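PDB 6M7Z: bradyzoite pseudokinase 1 from Toxoplasma gondii, which regulates the membrane ultrastructure of the parasitophorous vacuole as a divergent kinase that lacks the glycine-rich loop. Local coordinates for residues M18-E23 / E94-R99; G48-N53 / A78-I83; Y90-P95 / F120-F125. All coordinates share one frame; numbering follows the deposited sequence.

Contact 1 (M18-E23 / E94-R99). With EDO (1,2-ethanediol), chain H.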
# COMPACT_ATOMS: atom_id res chain seq x y z
N MET A 18 6.73 -8.51 -22.32
CA MET A 18 6.79 -9.94 -22.47
C MET A 18 8.18 -10.44 -22.06
O MET A 18 8.32 -11.45 -21.35
CB MET A 18 6.50 -10.37 -23.91
CG MET A 18 6.38 -11.88 -24.07
SD MET A 18 5.00 -12.54 -23.12
CE MET A 18 5.37 -14.30 -23.11
N SER A 19 9.21 -9.72 -22.52
CA SER A 19 10.59 -10.04 -22.17
C SER A 19 10.76 -9.96 -20.64
O SER A 19 11.34 -10.86 -20.04
CB SER A 19 11.57 -9.14 -22.87
OG SER A 19 11.97 -9.71 -24.12
N TYR A 20 10.21 -8.91 -20.03
CA TYR A 20 10.36 -8.72 -18.59
C TYR A 20 9.67 -9.84 -17.82
O TYR A 20 10.18 -10.29 -16.80
CB TYR A 20 9.84 -7.37 -18.12
CG TYR A 20 10.38 -7.03 -16.75
CD1 TYR A 20 11.63 -6.45 -16.59
CD2 TYR A 20 9.66 -7.33 -15.60
CE1 TYR A 20 12.14 -6.14 -15.34
CE2 TYR A 20 10.14 -7.01 -14.35
CZ TYR A 20 11.39 -6.43 -14.21
OH TYR A 20 11.90 -6.11 -12.98
N LEU A 21 8.51 -10.28 -18.31
CA LEU A 21 7.80 -11.39 -17.69
C LEU A 21 8.70 -12.63 -17.64
O LEU A 21 8.79 -13.28 -16.59
CB LEU A 21 6.51 -11.65 -18.48
CG LEU A 21 5.76 -12.92 -18.12
CD1 LEU A 21 5.24 -12.85 -16.70
CD2 LEU A 21 4.62 -13.13 -19.10
N LYS A 22 9.40 -12.90 -18.74
CA LYS A 22 10.28 -14.08 -18.86
C LYS A 22 11.50 -13.97 -17.92
O LYS A 22 11.99 -14.96 -17.44
CB LYS A 22 10.69 -14.28 -20.32
CG LYS A 22 9.57 -14.88 -21.17
CD LYS A 22 9.88 -15.05 -22.64
CE LYS A 22 9.03 -16.14 -23.27
NZ LYS A 22 8.68 -15.84 -24.68
N GLU A 23 11.94 -12.74 -17.63
CA GLU A 23 13.09 -12.48 -16.75
C GLU A 23 12.76 -12.75 -15.27
O GLU A 23 13.68 -12.83 -14.47
CB GLU A 23 13.58 -11.04 -16.91
CG GLU A 23 14.46 -10.86 -18.15
CD GLU A 23 15.24 -9.57 -18.28
OE1 GLU A 23 14.79 -8.54 -17.75
OE2 GLU A 23 16.29 -9.61 -18.93
N GLU A 94 3.31 -4.41 -11.58
CA GLU A 94 3.58 -4.18 -10.18
C GLU A 94 4.95 -4.79 -9.81
O GLU A 94 5.75 -4.14 -9.14
CB GLU A 94 2.44 -4.71 -9.31
CG GLU A 94 2.49 -4.17 -7.90
CD GLU A 94 1.38 -4.61 -6.95
OE1 GLU A 94 0.47 -5.40 -7.40
OE2 GLU A 94 1.41 -4.16 -5.77
N PRO A 95 5.27 -6.04 -10.19
CA PRO A 95 6.63 -6.56 -9.99
C PRO A 95 7.72 -5.63 -10.56
O PRO A 95 8.77 -5.43 -9.92
CB PRO A 95 6.61 -7.90 -10.71
CG PRO A 95 5.14 -8.33 -10.65
CD PRO A 95 4.36 -7.04 -10.78
N TYR A 96 7.46 -5.08 -11.75
CA TYR A 96 8.41 -4.17 -12.37
C TYR A 96 8.66 -2.96 -11.45
O TYR A 96 9.81 -2.61 -11.21
CB TYR A 96 7.90 -3.74 -13.74
CG TYR A 96 8.82 -2.81 -14.49
CD1 TYR A 96 8.78 -1.45 -14.28
CD2 TYR A 96 9.74 -3.30 -15.39
CE1 TYR A 96 9.61 -0.59 -14.99
CE2 TYR A 96 10.61 -2.46 -16.08
CZ TYR A 96 10.54 -1.10 -15.88
OH TYR A 96 11.39 -0.26 -16.55
N LEU A 97 7.59 -2.31 -10.96
CA LEU A 97 7.75 -1.17 -10.05
C LEU A 97 8.64 -1.56 -8.87
O LEU A 97 9.55 -0.83 -8.53
CB LEU A 97 6.41 -0.68 -9.53
CG LEU A 97 5.49 0.03 -10.51
CD1 LEU A 97 4.30 0.63 -9.76
CD2 LEU A 97 6.21 1.14 -11.28
N TYR A 98 8.36 -2.71 -8.25
CA TYR A 98 9.08 -3.11 -7.03
C TYR A 98 10.55 -3.37 -7.34
O TYR A 98 11.39 -3.02 -6.52
CB TYR A 98 8.41 -4.30 -6.34
CG TYR A 98 7.33 -3.89 -5.37
CD1 TYR A 98 7.65 -3.31 -4.15
CD2 TYR A 98 5.98 -4.04 -5.67
CE1 TYR A 98 6.68 -2.93 -3.25
CE2 TYR A 98 5.00 -3.66 -4.78
CZ TYR A 98 5.34 -3.10 -3.55
OH TYR A 98 4.38 -2.72 -2.66
N ARG A 99 10.85 -3.95 -8.51
CA ARG A 99 12.22 -4.40 -8.84
C ARG A 99 13.07 -3.27 -9.44
O ARG A 99 14.28 -3.27 -9.24
CB ARG A 99 12.16 -5.59 -9.80
CG ARG A 99 11.62 -6.86 -9.18
CD ARG A 99 11.21 -7.89 -10.23
NE ARG A 99 12.36 -8.58 -10.79
CZ ARG A 99 12.98 -9.61 -10.23
NH1 ARG A 99 12.62 -10.05 -9.04
NH2 ARG A 99 13.97 -10.20 -10.87
C1 EDO H . 1.11 -9.60 -9.55
O1 EDO H . 1.25 -10.78 -8.74
C2 EDO H . 0.42 -8.51 -8.72
O2 EDO H . 0.27 -7.28 -9.43

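Contact 2 (G48-N53 / A78-I83). With EDO (1,2-ethanediol), chain H.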
# COMPACT_ATOMS: atom_id res chain seq x y z
N GLY A 48 -8.97 -7.83 -10.68
CA GLY A 48 -7.54 -7.52 -10.58
C GLY A 48 -6.77 -8.68 -9.95
O GLY A 48 -6.90 -9.84 -10.37
N SER A 49 -5.98 -8.39 -8.92
CA SER A 49 -5.20 -9.41 -8.24
C SER A 49 -6.05 -10.09 -7.14
O SER A 49 -7.04 -9.55 -6.66
CB SER A 49 -3.93 -8.84 -7.67
OG SER A 49 -4.19 -7.90 -6.64
N THR A 50 -5.60 -11.27 -6.74
CA THR A 50 -6.17 -12.04 -5.67
C THR A 50 -5.09 -12.18 -4.58
O THR A 50 -3.92 -12.35 -4.88
CB THR A 50 -6.62 -13.39 -6.22
OG1 THR A 50 -7.47 -13.02 -7.32
CG2 THR A 50 -7.25 -14.31 -5.20
N THR A 51 -5.53 -12.06 -3.33
CA THR A 51 -4.65 -12.13 -2.19
C THR A 51 -4.89 -13.46 -1.49
O THR A 51 -6.04 -13.82 -1.25
CB THR A 51 -4.87 -10.95 -1.24
OG1 THR A 51 -4.45 -9.78 -1.94
CG2 THR A 51 -4.11 -11.06 0.07
N VAL A 52 -3.79 -14.17 -1.18
CA VAL A 52 -3.85 -15.36 -0.37
C VAL A 52 -2.97 -15.14 0.86
O VAL A 52 -1.78 -14.90 0.71
CB VAL A 52 -3.39 -16.59 -1.16
CG1 VAL A 52 -3.50 -17.84 -0.32
CG2 VAL A 52 -4.15 -16.76 -2.46
N ASN A 53 -3.53 -15.30 2.07
CA ASN A 53 -2.72 -15.20 3.28
C ASN A 53 -2.08 -16.55 3.57
O ASN A 53 -2.72 -17.57 3.43
CB ASN A 53 -3.53 -14.78 4.50
CG ASN A 53 -4.14 -13.41 4.34
OD1 ASN A 53 -3.71 -12.59 3.53
ND2 ASN A 53 -5.17 -13.15 5.13
N ALA A 78 0.40 -13.36 -0.39
CA ALA A 78 0.76 -13.45 -1.79
C ALA A 78 -0.32 -12.74 -2.62
O ALA A 78 -1.51 -12.96 -2.45
CB ALA A 78 0.89 -14.89 -2.19
N LYS A 79 0.13 -11.84 -3.48
CA LYS A 79 -0.69 -11.19 -4.48
C LYS A 79 -0.47 -11.93 -5.80
O LYS A 79 0.65 -11.95 -6.32
CB LYS A 79 -0.27 -9.72 -4.56
CG LYS A 79 -1.36 -8.76 -4.96
CD LYS A 79 -0.94 -7.29 -4.97
CE LYS A 79 -0.65 -6.68 -3.61
NZ LYS A 79 0.27 -5.52 -3.70
N VAL A 80 -1.51 -12.54 -6.33
CA VAL A 80 -1.39 -13.36 -7.53
C VAL A 80 -2.24 -12.75 -8.66
O VAL A 80 -3.32 -12.23 -8.41
CB VAL A 80 -1.78 -14.82 -7.26
CG1 VAL A 80 -1.03 -15.35 -6.07
CG2 VAL A 80 -3.25 -15.02 -7.04
N ARG A 81 -1.72 -12.83 -9.88
CA ARG A 81 -2.42 -12.37 -11.08
C ARG A 81 -2.24 -13.43 -12.17
O ARG A 81 -1.15 -14.01 -12.34
CB ARG A 81 -1.88 -11.05 -11.61
CG ARG A 81 -2.34 -9.79 -10.88
CD ARG A 81 -1.93 -8.51 -11.56
NE ARG A 81 -2.84 -7.37 -11.35
CZ ARG A 81 -2.71 -6.45 -10.40
NH1 ARG A 81 -1.84 -6.64 -9.42
NH2 ARG A 81 -3.40 -5.33 -10.46
N LEU A 82 -3.32 -13.65 -12.94
CA LEU A 82 -3.30 -14.53 -14.08
C LEU A 82 -2.49 -13.87 -15.20
O LEU A 82 -2.74 -12.72 -15.54
CB LEU A 82 -4.75 -14.78 -14.50
CG LEU A 82 -4.99 -16.00 -15.39
CD1 LEU A 82 -4.70 -17.29 -14.63
CD2 LEU A 82 -6.40 -15.99 -15.95
N ILE A 83 -1.50 -14.59 -15.74
CA ILE A 83 -0.73 -14.12 -16.89
C ILE A 83 -1.65 -14.09 -18.12
O ILE A 83 -2.28 -15.09 -18.45
CB ILE A 83 0.51 -14.99 -17.13
CG1 ILE A 83 1.54 -14.82 -16.01
CG2 ILE A 83 1.10 -14.70 -18.51
CD1 ILE A 83 2.64 -15.89 -16.02
C1 EDO H . 1.11 -9.60 -9.55
O1 EDO H . 1.25 -10.78 -8.74
C2 EDO H . 0.42 -8.51 -8.72
O2 EDO H . 0.27 -7.28 -9.43
O HOH W 1 -5.81 -12.16 -12.37

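Contact 3 (Y90-P95 / F120-F125). With EDO (1,2-ethanediol), chain H.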
# COMPACT_ATOMS: atom_id res chain seq x y z
N TYR A 90 -0.27 -6.18 -17.63
CA TYR A 90 -1.20 -6.24 -16.52
C TYR A 90 -0.63 -7.14 -15.41
O TYR A 90 -0.85 -6.85 -14.24
CB TYR A 90 -2.60 -6.64 -17.00
CG TYR A 90 -3.44 -7.35 -15.97
CD1 TYR A 90 -3.37 -8.74 -15.86
CD2 TYR A 90 -4.27 -6.67 -15.09
CE1 TYR A 90 -4.07 -9.42 -14.87
CE2 TYR A 90 -4.99 -7.34 -14.11
CZ TYR A 90 -4.89 -8.72 -14.00
OH TYR A 90 -5.58 -9.44 -13.08
N SER A 91 0.13 -8.20 -15.75
CA SER A 91 0.57 -9.17 -14.73
C SER A 91 1.96 -8.87 -14.17
O SER A 91 2.28 -9.37 -13.08
CB SER A 91 0.47 -10.60 -15.21
OG SER A 91 1.44 -10.89 -16.19
N VAL A 92 2.77 -8.05 -14.86
CA VAL A 92 4.14 -7.81 -14.42
C VAL A 92 4.41 -6.34 -14.09
O VAL A 92 5.53 -6.04 -13.65
CB VAL A 92 5.18 -8.31 -15.44
CG1 VAL A 92 4.96 -9.78 -15.75
CG2 VAL A 92 5.18 -7.51 -16.72
N TYR A 93 3.42 -5.45 -14.27
CA TYR A 93 3.63 -4.03 -13.98
C TYR A 93 4.06 -3.83 -12.52
O TYR A 93 5.03 -3.15 -12.26
CB TYR A 93 2.39 -3.19 -14.30
CG TYR A 93 2.61 -1.71 -14.12
CD1 TYR A 93 3.41 -1.01 -15.00
CD2 TYR A 93 2.07 -1.03 -13.05
CE1 TYR A 93 3.63 0.35 -14.84
CE2 TYR A 93 2.28 0.33 -12.87
CZ TYR A 93 3.07 1.02 -13.76
OH TYR A 93 3.26 2.37 -13.60
N GLU A 94 3.31 -4.41 -11.58
CA GLU A 94 3.58 -4.18 -10.18
C GLU A 94 4.95 -4.79 -9.81
O GLU A 94 5.75 -4.14 -9.14
CB GLU A 94 2.44 -4.71 -9.31
CG GLU A 94 2.49 -4.17 -7.90
CD GLU A 94 1.38 -4.61 -6.95
OE1 GLU A 94 0.47 -5.40 -7.40
OE2 GLU A 94 1.41 -4.16 -5.77
N PRO A 95 5.27 -6.04 -10.19
CA PRO A 95 6.63 -6.56 -9.99
C PRO A 95 7.72 -5.63 -10.56
O PRO A 95 8.77 -5.43 -9.92
CB PRO A 95 6.61 -7.90 -10.71
CG PRO A 95 5.14 -8.33 -10.65
CD PRO A 95 4.36 -7.04 -10.78
N PHE A 120 1.28 -20.00 -15.00
CA PHE A 120 0.12 -19.16 -15.43
C PHE A 120 -0.14 -17.96 -14.49
O PHE A 120 -1.06 -17.20 -14.77
CB PHE A 120 -1.16 -20.00 -15.51
CG PHE A 120 -0.93 -21.42 -15.97
CD1 PHE A 120 -0.64 -21.70 -17.30
CD2 PHE A 120 -0.99 -22.46 -15.06
CE1 PHE A 120 -0.43 -23.01 -17.72
CE2 PHE A 120 -0.78 -23.77 -15.48
CZ PHE A 120 -0.51 -24.04 -16.81
N LEU A 121 0.65 -17.80 -13.42
CA LEU A 121 0.45 -16.74 -12.44
C LEU A 121 1.75 -15.98 -12.22
O LEU A 121 2.81 -16.57 -12.28
CB LEU A 121 0.01 -17.36 -11.11
CG LEU A 121 -1.29 -18.17 -11.14
CD1 LEU A 121 -1.50 -18.89 -9.83
CD2 LEU A 121 -2.49 -17.27 -11.48
N THR A 122 1.65 -14.68 -11.92
CA THR A 122 2.74 -13.95 -11.26
C THR A 122 2.41 -13.79 -9.77
O THR A 122 1.21 -13.77 -9.40
CB THR A 122 2.98 -12.59 -11.90
OG1 THR A 122 1.80 -11.78 -11.75
CG2 THR A 122 3.35 -12.70 -13.37
N TYR A 123 3.45 -13.68 -8.93
CA TYR A 123 3.33 -13.61 -7.49
C TYR A 123 4.14 -12.42 -6.95
O TYR A 123 5.25 -12.16 -7.41
CB TYR A 123 3.87 -14.86 -6.81
CG TYR A 123 3.23 -16.17 -7.18
CD1 TYR A 123 3.48 -16.78 -8.40
CD2 TYR A 123 2.45 -16.85 -6.28
CE1 TYR A 123 2.92 -17.99 -8.74
CE2 TYR A 123 1.87 -18.07 -6.60
CZ TYR A 123 2.13 -18.66 -7.82
OH TYR A 123 1.57 -19.86 -8.14
N ILE A 124 3.58 -11.70 -5.98
CA ILE A 124 4.29 -10.77 -5.15
C ILE A 124 4.01 -11.15 -3.69
O ILE A 124 2.85 -11.23 -3.30
CB ILE A 124 3.88 -9.30 -5.39
CG1 ILE A 124 4.08 -8.87 -6.83
CG2 ILE A 124 4.62 -8.37 -4.42
CD1 ILE A 124 3.74 -7.42 -7.06
N PHE A 125 5.06 -11.34 -2.91
CA PHE A 125 4.92 -11.65 -1.51
C PHE A 125 5.08 -10.34 -0.71
O PHE A 125 5.87 -9.46 -1.05
CB PHE A 125 5.89 -12.76 -1.13
CG PHE A 125 5.51 -14.11 -1.70
CD1 PHE A 125 5.92 -14.49 -2.97
CD2 PHE A 125 4.71 -14.99 -0.99
CE1 PHE A 125 5.54 -15.71 -3.51
CE2 PHE A 125 4.32 -16.20 -1.54
CZ PHE A 125 4.74 -16.57 -2.80
C1 EDO H . 1.11 -9.60 -9.55
O1 EDO H . 1.25 -10.78 -8.74
C2 EDO H . 0.42 -8.51 -8.72
O2 EDO H . 0.27 -7.28 -9.43

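Contact 1 (M18-E23 / E94-R99)
Tyr20 and Tyr96 meet as a T-shaped pair, the phenol ring of Tyr20 offering its face and that of Tyr96 its edge. The touching atom on the Tyr96 side is CD2, which sits above the middle of the Tyr20 ring; its nearest ring carbons there include CE1 of Tyr20, 3.7 Å from CD2 of Tyr96. The planes are inclined by 67° and the centroids lie 4.9 Å apart. Both rings leave their helices with CG anti to the backbone N (chi1 -163° for Tyr20). Tyr20 spans helix axes that approach to 11.1 Å, and its hydroxyl lies beside Arg99.

The far end of Tyr20 rests against the side of the arginine. Its OH lies 3.2 Å from CB of Arg99, and CD of Arg99 is 3.3 Å from OH of Tyr20. The Arg99 chain bends at chi3 (77°), and NE then lies 3.3 Å from Tyr20 OH. That hydrogen bond is weak and strongly bent, although the hydroxyl approaches the guanidinium at its edge, near the plane. The stronger partner of the hydroxyl is the carboxylate of Glu100, one residue further along the same helix as Arg99, while Arg99 turns NH1 to a salt bridge with Glu115. Tyr96 also forms an edge-to-face pair with Trp17 of helix 14-23, so two rings of that helix meet it.

The contact illustrates how a buried phenol can join two helices in two ways at once. The ring pair and the hydroxyl-arginine contact both bridge the gap, and the hydroxyl, set between a carboxylate and a guanidinium, is probably polarised by both, with Glu100 giving the firmer hold.

Contact 2 (G48-N53 / A78-I83)
Thr50 O receives the backbone N-H of Val80 in a nearly straight bond, with Val80 N 2.8 Å from Thr50 O. The same oxygen is approached by Lys79, whose CA lies 3.5 Å from Thr50 O in a CA-H...O contact. Thr50 N returns the bond to Val80 O, closing one antiparallel hydrogen-bonded pair; Val52 and Ala78 form the next, and Thr51 with Lys79 is the non-hydrogen-bonded pair between them. The methyl CG2 of Val80 packs 3.8 Å from CB of Thr50, on the face where Val52 and Ala78 also point and which helix 33-39 covers.

Beyond the last pair, side chains take over. Ser49 turns OG between its backbone N and carbonyl carbon (chi1 65°), and this hydroxyl lies 3.4 Å from the CG methylene of Lys79. The CB of Ser49 sits over one face of the Arg81 guanidinium, offset toward the rim, with Ser49 CB 3.5 Å from Arg81 NH1. Arg81, extended from CG to NE, reaches on to a salt bridge with Asp189, and Lys79 NZ pairs with Glu94, consistent with the lysine-glutamate bridge of protein kinases. A water links Gly48 O to Leu82 N where the strands part. O1 of an ethanediol, probably from the crystallisation liquor, donates a hydrogen bond to Lys79 O.

Gly48 and Ser49, beyond the bonded pairs, are poorly ordered. The example shows a ladder whose four backbone bonds fix the register while Lys79 and Arg81 spend their charges on Glu94 and Asp189, in other parts of the fold.

Contact 3 (Y90-P95 / F120-F125)
Ser91 O accepts a hydrogen bond from the hydroxyl of Thr122, with Thr122 OG1 2.8 Å from Ser91 O. The oxygen is available because the residue one turn later is Pro95, whose ring nitrogen has no hydrogen to give it, and the strand hydroxyl takes the place of the missing helical bond. Thr122 holds OG1 between its backbone N and carbonyl carbon (chi1 62°); the bond arrives 24° off the plane of the carbonyl.

Packing is closest around Ile124. Its CD1 touches Glu94 CG at 3.6 Å, lies 3.7 Å from Glu94 CD, and meets Pro95 CD at 3.8 Å. One methyl thus presses on the CB-CG part and the carboxylate carbon of Glu94 and on the proline ring; the side chains of Pro95 and Ile124 cross at about a right angle. The Thr122 end is looser: its CG2 stands 4.1 Å from Val92 CG1, and Leu21 of helix 14-23 packs on both residues. Between the two ends lies the ethanediol, though the placement of its O2, near Glu94 OE1, is doubtful. The carboxylate pairs through OE2 with Lys79.

A helix that follows the strand probably corresponding to beta3 of protein kinases and lies nearly parallel to a neighbouring strand of the N-lobe sheet, its glutamate turned to the lysine, is consistent with the helix C arrangement of that family.

From the N terminus, helix 14-23 comes first, and the span it opens is closed by contact 1 when helix 88-101 returns to it about seventy residues on. Contact 2 lies wholly within that span, closing a 24-residue excursion that carries two helices between strands 50-54 and 76-82. Contact 3 opens only after contact 2 has closed, beginning on helix 88-101 before contact 1 ends and running to strand 121-127; it thus overlaps contact 1 through Glu94 and Pro95. Leu21 packs on Ile83, joining contacts 1 and 2, while strands 76-82 and 121-127 are sheet neighbours. Together they tie an N-terminal helix, helix 88-101 and the four-stranded sheet into one lobe.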